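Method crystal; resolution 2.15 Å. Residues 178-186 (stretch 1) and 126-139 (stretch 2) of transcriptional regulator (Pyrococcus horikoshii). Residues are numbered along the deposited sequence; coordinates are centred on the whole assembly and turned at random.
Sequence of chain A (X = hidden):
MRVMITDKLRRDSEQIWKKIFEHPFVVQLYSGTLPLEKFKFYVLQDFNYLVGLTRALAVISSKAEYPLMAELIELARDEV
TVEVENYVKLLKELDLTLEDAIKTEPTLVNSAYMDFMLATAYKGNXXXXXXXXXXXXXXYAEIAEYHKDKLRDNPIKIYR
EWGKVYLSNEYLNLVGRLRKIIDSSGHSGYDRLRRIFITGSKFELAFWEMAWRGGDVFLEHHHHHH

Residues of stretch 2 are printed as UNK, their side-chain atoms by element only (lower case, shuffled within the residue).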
ATOM      1  N   LEU A 178      10.902  12.052 -17.495  1.00 22.09           N
ATOM      2  CA  LEU A 178      10.012  10.955 -17.129  1.00 22.88           C
ATOM      3  C   LEU A 178      10.138   9.845 -18.172  1.00 24.34           C
ATOM      4  O   LEU A 178      10.170   8.662 -17.826  1.00 26.55           O
ATOM      5  CB  LEU A 178       8.562  11.435 -17.021  1.00 19.61           C
ATOM      6  CG  LEU A 178       8.279  12.347 -15.806  1.00 24.42           C
ATOM      7  CD1 LEU A 178       6.821  12.760 -15.778  1.00 24.16           C
ATOM      8  CD2 LEU A 178       8.629  11.622 -14.518  1.00 27.14           C
ATOM      9  N   ARG A 179      10.241  10.225 -19.441  1.00 24.93           N
ATOM     10  CA  ARG A 179      10.379   9.241 -20.507  1.00 25.78           C
ATOM     11  C   ARG A 179      11.728   8.531 -20.453  1.00 26.11           C
ATOM     12  O   ARG A 179      11.822   7.345 -20.780  1.00 23.29           O
ATOM     13  CB  ARG A 179      10.170   9.892 -21.881  1.00 26.94           C
ATOM     14  CG  ARG A 179       8.709  10.255 -22.147  1.00 26.45           C
ATOM     15  CD  ARG A 179       8.341  10.314 -23.629  1.00 33.02           C
ATOM     16  NE  ARG A 179       8.491  11.655 -24.196  1.00 36.99           N
ATOM     17  CZ  ARG A 179       9.662  12.237 -24.385  1.00 34.77           C
ATOM     18  NH1 ARG A 179      10.759  11.579 -24.055  1.00 39.12           N
ATOM     19  NH2 ARG A 179       9.739  13.475 -24.860  1.00 33.17           N
ATOM     20  N   LYS A 180      12.768   9.247 -20.024  1.00 27.42           N
ATOM     21  CA  LYS A 180      14.094   8.657 -19.937  1.00 28.72           C
ATOM     22  C   LYS A 180      14.105   7.572 -18.875  1.00 28.60           C
ATOM     23  O   LYS A 180      14.682   6.503 -19.064  1.00 26.88           O
ATOM     24  CB  LYS A 180      15.143   9.717 -19.606  1.00 34.10           C
ATOM     25  CG  LYS A 180      16.517   9.124 -19.311  1.00 41.48           C
ATOM     26  CD  LYS A 180      17.549  10.226 -19.073  1.00 49.09           C
ATOM     27  CE  LYS A 180      18.954   9.662 -18.895  1.00 51.72           C
ATOM     28  NZ  LYS A 180      19.972  10.754 -18.884  1.00 52.87           N
ATOM     29  N   ILE A 181      13.463   7.848 -17.748  1.00 25.23           N
ATOM     30  CA  ILE A 181      13.404   6.862 -16.703  1.00 26.17           C
ATOM     31  C   ILE A 181      12.682   5.615 -17.208  1.00 24.44           C
ATOM     32  O   ILE A 181      13.189   4.504 -17.079  1.00 26.54           O
ATOM     33  CB  ILE A 181      12.707   7.421 -15.466  1.00 26.17           C
ATOM     34  CG1 ILE A 181      13.608   8.495 -14.836  1.00 27.70           C
ATOM     35  CG2 ILE A 181      12.428   6.281 -14.483  1.00 26.01           C
ATOM     36  CD1 ILE A 181      12.950   9.309 -13.729  1.00 28.61           C
ATOM     37  N   ILE A 182      11.517   5.791 -17.806  1.00 22.27           N
ATOM     38  CA  ILE A 182      10.794   4.636 -18.319  1.00 27.13           C
ATOM     39  C   ILE A 182      11.612   3.925 -19.416  1.00 29.08           C
ATOM     40  O   ILE A 182      11.696   2.697 -19.442  1.00 26.79           O
ATOM     41  CB  ILE A 182       9.407   5.058 -18.877  1.00 26.72           C
ATOM     42  CG1 ILE A 182       8.505   5.488 -17.719  1.00 24.65           C
ATOM     43  CG2 ILE A 182       8.777   3.910 -19.680  1.00 25.61           C
ATOM     44  CD1 ILE A 182       7.251   6.211 -18.161  1.00 24.52           C
ATOM     45  N   ASP A 183      12.255   4.693 -20.290  1.00 29.00           N
ATOM     46  CA  ASP A 183      13.018   4.082 -21.380  1.00 31.82           C
ATOM     47  C   ASP A 183      14.312   3.378 -21.007  1.00 31.10           C
ATOM     48  O   ASP A 183      14.792   2.551 -21.769  1.00 27.76           O
ATOM     49  CB  ASP A 183      13.298   5.106 -22.488  1.00 30.17           C
ATOM     50  CG  ASP A 183      12.058   5.421 -23.302  1.00 29.49           C
ATOM     51  OD1 ASP A 183      11.315   4.468 -23.622  1.00 29.97           O
ATOM     52  OD2 ASP A 183      11.828   6.606 -23.631  1.00 28.00           O
ATOM     53  N   SER A 184      14.870   3.688 -19.842  1.00 32.31           N
ATOM     54  CA  SER A 184      16.118   3.046 -19.423  1.00 34.05           C
ATOM     55  C   SER A 184      15.836   1.750 -18.672  1.00 35.62           C
ATOM     56  O   SER A 184      16.745   1.129 -18.134  1.00 34.24           O
ATOM     57  CB  SER A 184      16.934   3.987 -18.530  1.00 36.95           C
ATOM     58  OG  SER A 184      16.302   4.187 -17.272  1.00 41.60           O
ATOM     59  N   SER A 185      14.569   1.346 -18.647  1.00 35.17           N
ATOM     60  CA  SER A 185      14.166   0.129 -17.959  1.00 37.99           C
ATOM     61  C   SER A 185      14.263  -1.093 -18.866  1.00 41.37           C
ATOM     62  O   SER A 185      14.663  -0.994 -20.029  1.00 41.17           O
ATOM     63  CB  SER A 185      12.726   0.254 -17.460  1.00 36.50           C
ATOM     64  OG  SER A 185      11.837   0.336 -18.556  1.00 33.66           O
ATOM     65  N   GLY A 186      13.865  -2.238 -18.322  1.00 43.62           N
ATOM     66  CA  GLY A 186      13.913  -3.485 -19.064  1.00 49.60           C
ATOM     67  C   GLY A 186      13.107  -3.529 -20.350  1.00 51.30           C
ATOM     68  O   GLY A 186      12.107  -2.830 -20.513  1.00 52.62           O
ATOM     69  N   UNK A 126       7.887   0.724 -10.092  1.00 26.03           N
ATOM     70  CA  UNK A 126       7.940   2.165 -10.364  1.00 28.03           C
ATOM     71  C   UNK A 126       7.726   2.532 -11.825  1.00 27.13           C
ATOM     72  O   UNK A 126       7.085   3.543 -12.131  1.00 29.82           O
ATOM     73  c   UNK A 126       9.582   2.309  -8.487  1.00 35.82           C
ATOM     74  c   UNK A 126       9.262   2.795  -9.892  1.00 30.23           C
ATOM     75  c   UNK A 126      11.506   3.443 -10.865  1.00 40.84           C
ATOM     76  c   UNK A 126      10.386   2.434 -10.844  1.00 36.89           C
ATOM     77  N   UNK A 127       8.243   1.712 -12.734  1.00 24.34           N
ATOM     78  CA  UNK A 127       8.061   1.982 -14.159  1.00 21.55           C
ATOM     79  C   UNK A 127       6.582   1.921 -14.521  1.00 22.24           C
ATOM     80  O   UNK A 127       6.059   2.758 -15.287  1.00 19.76           O
ATOM     81  c   UNK A 127      10.316   1.086 -14.743  1.00 26.97           C
ATOM     82  c   UNK A 127       8.538   1.235 -16.497  1.00 18.32           C
ATOM     83  c   UNK A 127       8.821   0.970 -15.024  1.00 22.00           C
ATOM     84  c   UNK A 127      10.880   2.482 -15.022  1.00 29.29           C
ATOM     85  N   UNK A 128       5.886   0.933 -13.978  1.00 20.04           N
ATOM     86  CA  UNK A 128       4.453   0.830 -14.261  1.00 20.03           C
ATOM     87  C   UNK A 128       3.704   2.020 -13.646  1.00 18.95           C
ATOM     88  O   UNK A 128       2.777   2.567 -14.238  1.00 18.89           O
ATOM     89  o   UNK A 128       4.236  -3.094 -12.448  1.00 34.70           O
ATOM     90  c   UNK A 128       4.621  -1.679 -14.332  1.00 29.31           C
ATOM     91  c   UNK A 128       4.252  -3.005 -13.692  1.00 35.87           C
ATOM     92  o   UNK A 128       4.003  -3.974 -14.437  1.00 39.06           O
ATOM     93  c   UNK A 128       3.919  -0.494 -13.713  1.00 21.74           C
ATOM     94  N   UNK A 129       4.115   2.436 -12.458  1.00 21.39           N
ATOM     95  CA  UNK A 129       3.446   3.561 -11.827  1.00 17.53           C
ATOM     96  C   UNK A 129       3.648   4.804 -12.664  1.00 22.24           C
ATOM     97  O   UNK A 129       2.681   5.490 -13.001  1.00 23.75           O
ATOM     98  N   UNK A 130       4.899   5.090 -13.020  1.00 21.52           N
ATOM     99  CA  UNK A 130       5.210   6.260 -13.829  1.00 20.31           C
ATOM    100  C   UNK A 130       4.507   6.220 -15.184  1.00 21.00           C
ATOM    101  O   UNK A 130       4.007   7.245 -15.675  1.00 18.89           O
ATOM    102  c   UNK A 130       6.729   6.368 -14.022  1.00 21.12           C
ATOM    103  c   UNK A 130       9.019   6.586 -13.023  1.00 29.30           C
ATOM    104  c   UNK A 130       7.121   8.078 -12.241  1.00 22.45           C
ATOM    105  c   UNK A 130       7.507   6.677 -12.746  1.00 25.32           C
ATOM    106  N   UNK A 131       4.453   5.040 -15.791  1.00 22.50           N
ATOM    107  CA  UNK A 131       3.786   4.895 -17.079  1.00 22.46           C
ATOM    108  C   UNK A 131       2.306   5.272 -16.945  1.00 25.17           C
ATOM    109  O   UNK A 131       1.686   5.751 -17.902  1.00 23.07           O
ATOM    110  o   UNK A 131       5.301   3.124 -17.784  1.00 22.32           O
ATOM    111  c   UNK A 131       3.212   3.291 -18.998  1.00 20.97           C
ATOM    112  c   UNK A 131       3.916   3.441 -17.621  1.00 25.05           C
ATOM    113  N   UNK A 132       1.730   5.076 -15.763  1.00 25.16           N
ATOM    114  CA  UNK A 132       0.323   5.438 -15.595  1.00 25.43           C
ATOM    115  C   UNK A 132       0.165   6.954 -15.538  1.00 25.13           C
ATOM    116  O   UNK A 132      -0.936   7.468 -15.694  1.00 22.20           O
ATOM    117  c   UNK A 132      -0.245   4.813 -14.353  1.00 23.25           C
ATOM    118  N   UNK A 133       1.273   7.660 -15.331  1.00 23.46           N
ATOM    119  CA  UNK A 133       1.245   9.120 -15.251  1.00 24.87           C
ATOM    120  C   UNK A 133       1.758   9.814 -16.514  1.00 24.96           C
ATOM    121  O   UNK A 133       1.598  11.025 -16.676  1.00 26.00           O
ATOM    122  c   UNK A 133       2.724   9.659 -11.654  1.00 23.09           C
ATOM    123  c   UNK A 133       2.091   9.595 -14.074  1.00 23.77           C
ATOM    124  c   UNK A 133       1.830   8.967 -12.704  1.00 24.37           C
ATOM    125  c   UNK A 133       0.355   9.102 -12.338  1.00 23.17           C
ATOM    126  N   UNK A 134       2.376   9.051 -17.406  1.00 26.33           N
ATOM    127  CA  UNK A 134       2.947   9.614 -18.623  1.00 24.51           C
ATOM    128  C   UNK A 134       1.894  10.214 -19.563  1.00 24.30           C
ATOM    129  O   UNK A 134       2.080  11.313 -20.095  1.00 21.66           O
ATOM    130  c   UNK A 134       4.726   9.036 -20.432  1.00 27.75           C
ATOM    131  c   UNK A 134       3.782   8.545 -19.334  1.00 25.87           C
ATOM    132  c   UNK A 134       5.493   7.856 -20.961  1.00 23.03           C
ATOM    133  c   UNK A 134       5.686  10.110 -19.876  1.00 29.51           C
ATOM    134  N   UNK A 135       0.771   9.508 -19.784  1.00 23.10           N
ATOM    135  CA  UNK A 135      -0.206  10.135 -20.682  1.00 19.91           C
ATOM    136  C   UNK A 135      -0.524  11.533 -20.151  1.00 20.78           C
ATOM    137  O   UNK A 135      -0.636  12.486 -20.918  1.00 21.66           O
ATOM    138  c   UNK A 135      -1.396   9.191 -20.611  1.00 20.96           C
ATOM    139  c   UNK A 135       0.346   8.154 -19.376  1.00 21.56           C
ATOM    140  c   UNK A 135      -0.719   7.825 -20.390  1.00 22.62           C
ATOM    141  N   UNK A 136      -0.648  11.657 -18.833  1.00 23.11           N
ATOM    142  CA  UNK A 136      -0.930  12.965 -18.225  1.00 24.93           C
ATOM    143  C   UNK A 136       0.110  14.008 -18.613  1.00 24.53           C
ATOM    144  O   UNK A 136      -0.183  14.949 -19.352  1.00 24.92           O
ATOM    145  c   UNK A 136      -0.967  12.864 -16.700  1.00 28.54           C
ATOM    146  s   UNK A 136      -0.739  14.473 -15.876  1.00 30.12           S
ATOM    147  N   UNK A 137       1.327  13.837 -18.112  1.00 23.12           N
ATOM    148  CA  UNK A 137       2.410  14.781 -18.388  1.00 24.68           C
ATOM    149  C   UNK A 137       2.699  14.976 -19.887  1.00 27.22           C
ATOM    150  O   UNK A 137       2.782  16.103 -20.369  1.00 25.94           O
ATOM    151  c   UNK A 137       3.702  14.482 -16.192  1.00 31.65           C
ATOM    152  c   UNK A 137       3.121  13.516 -15.379  1.00 33.59           C
ATOM    153  c   UNK A 137       3.709  14.331 -17.695  1.00 26.49           C
ATOM    154  c   UNK A 137       4.309  15.583 -15.586  1.00 30.97           C
ATOM    155  c   UNK A 137       3.149  13.642 -13.979  1.00 37.86           C
ATOM    156  c   UNK A 137       3.762  14.745 -13.389  1.00 33.20           C
ATOM    157  c   UNK A 137       4.342  15.716 -14.192  1.00 35.09           C
ATOM    158  N   UNK A 138       2.819  13.873 -20.618  1.00 26.72           N
ATOM    159  CA  UNK A 138       3.158  13.914 -22.039  1.00 25.67           C
ATOM    160  C   UNK A 138       2.099  14.503 -22.975  1.00 26.43           C
ATOM    161  O   UNK A 138       2.415  15.373 -23.788  1.00 24.05           O
ATOM    162  c   UNK A 138       4.626   9.875 -24.180  1.00 29.00           C
ATOM    163  c   UNK A 138       5.862  10.715 -26.607  1.00 29.30           C
ATOM    164  c   UNK A 138       4.654  13.487 -24.626  1.00 29.56           C
ATOM    165  c   UNK A 138       4.710  11.246 -24.484  1.00 29.90           C
ATOM    166  c   UNK A 138       4.285  12.438 -23.815  1.00 27.83           C
ATOM    167  n   UNK A 138       5.279  13.014 -25.760  1.00 26.83           N
ATOM    168  c   UNK A 138       3.566  12.509 -22.496  1.00 27.05           C
ATOM    169  c   UNK A 138       5.328  11.643 -25.698  1.00 30.30           C
ATOM    170  c   UNK A 138       5.159   8.950 -25.087  1.00 31.93           C
ATOM    171  c   UNK A 138       5.769   9.379 -26.285  1.00 29.63           C
ATOM    172  N   UNK A 139       0.854  14.050 -22.862  1.00 25.23           N
ATOM    173  CA  UNK A 139      -0.199  14.566 -23.720  1.00 23.01           C
ATOM    174  C   UNK A 139      -0.414  16.077 -23.583  1.00 24.54           C
ATOM    175  O   UNK A 139      -0.727  16.736 -24.557  1.00 25.33           O
ATOM    176  c   UNK A 139      -1.523  13.849 -23.449  1.00 20.48           C
ATOM    177  o   UNK A 139      -2.089  14.256 -22.218  1.00 23.25           O
TER

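Position 126 carries four side-chain carbons, forked at the first, with one arm two carbons long; this branching at CB identifies Ile 126, which stays just outside contact range of stretch 1. Position 127 repeats the pattern of four carbons forked at the first, but the end of its longer arm reaches the backbone of Ile 181 and Ile 182. It is Ile 127, and its CD1 lies 3.7 Å from Ile 181 O and 3.9 Å from Ile 182 CA, while its CG1 packs 3.7 Å from Ser 185 CB.

At 128, three carbons in a row end in two oxygens, the carboxylate of Glu 128, whose CA-to-CB bond points away from stretch 1. Position 129 has no side-chain atoms and is Gly 129. Four carbons forked at the second follow at 130; the CA-to-CB bond points toward stretch 1, and the residue touches Leu 178, Ile 181 and Ile 182; this is Leu 130, with CD1 3.7 Å from Ile 181 CG2.

Position 131 has one carbon bearing an oxygen and a second carbon, and its oxygen touches the tip of Ile 182. It is Thr 131. Its hydroxyl donates a hydrogen bond to the backbone, from OG1 to Ile 127 O at 2.6 Å, so the polar atom is satisfied within its own helix even though Ile 182 CD1 lies 3.7 Å from Thr 131 OG1.

A single carbon at 132 marks Ala 132, facing away. Position 133 has four carbons forked at the second and touches nothing on stretch 1: Leu 133. The same fork at 134 reaches Leu 178, Arg 179 and Ile 182, giving Leu 134; its CD2 is 3.7 Å from Ile 182 CD1, and its CD1 is 3.8 Å from Arg 179 CG.

At 135, three carbons close a ring onto the backbone nitrogen. This is Pro 135, which has no amide hydrogen to give to the preceding turn, and the helix is kinked here. Position 136, one carbon and then a sulfur, is Cys 136, remote from stretch 1.

One carbon and a six-carbon ring at 137, with a methyl of Leu 178 over one face, define Phe 137; Leu 178 CD1 is 3.6 Å from its CG, in a CH-pi contact. Position 138 carries one carbon leading to fused five- and six-membered rings of eight carbons and one nitrogen, with Arg 179 over one face of the rings; this is Trp 138. Arg 179 NE is 3.5 Å from Trp 138 CE2, Arg 179 CD makes a CH-pi contact with the six-membered ring, and the guanidinium makes a cation-pi contact with the five-membered ring. Position 139, one carbon and one oxygen, is Ser 139, out of reach.

The two helices run roughly antiparallel, at 143°, and no hydrogen bond joins them. Packing holds the contact together: Ile 182 sits as a knob among Ile 127, Leu 130, Thr 131 and Leu 134, Leu 178 and Ile 181 extend the apolar surface, and the aromatic rings of Phe 137 and Trp 138 receive Leu 178 and Arg 179 on their faces.

Stretch 2 (126-139) IIEGLTALLPCFWS
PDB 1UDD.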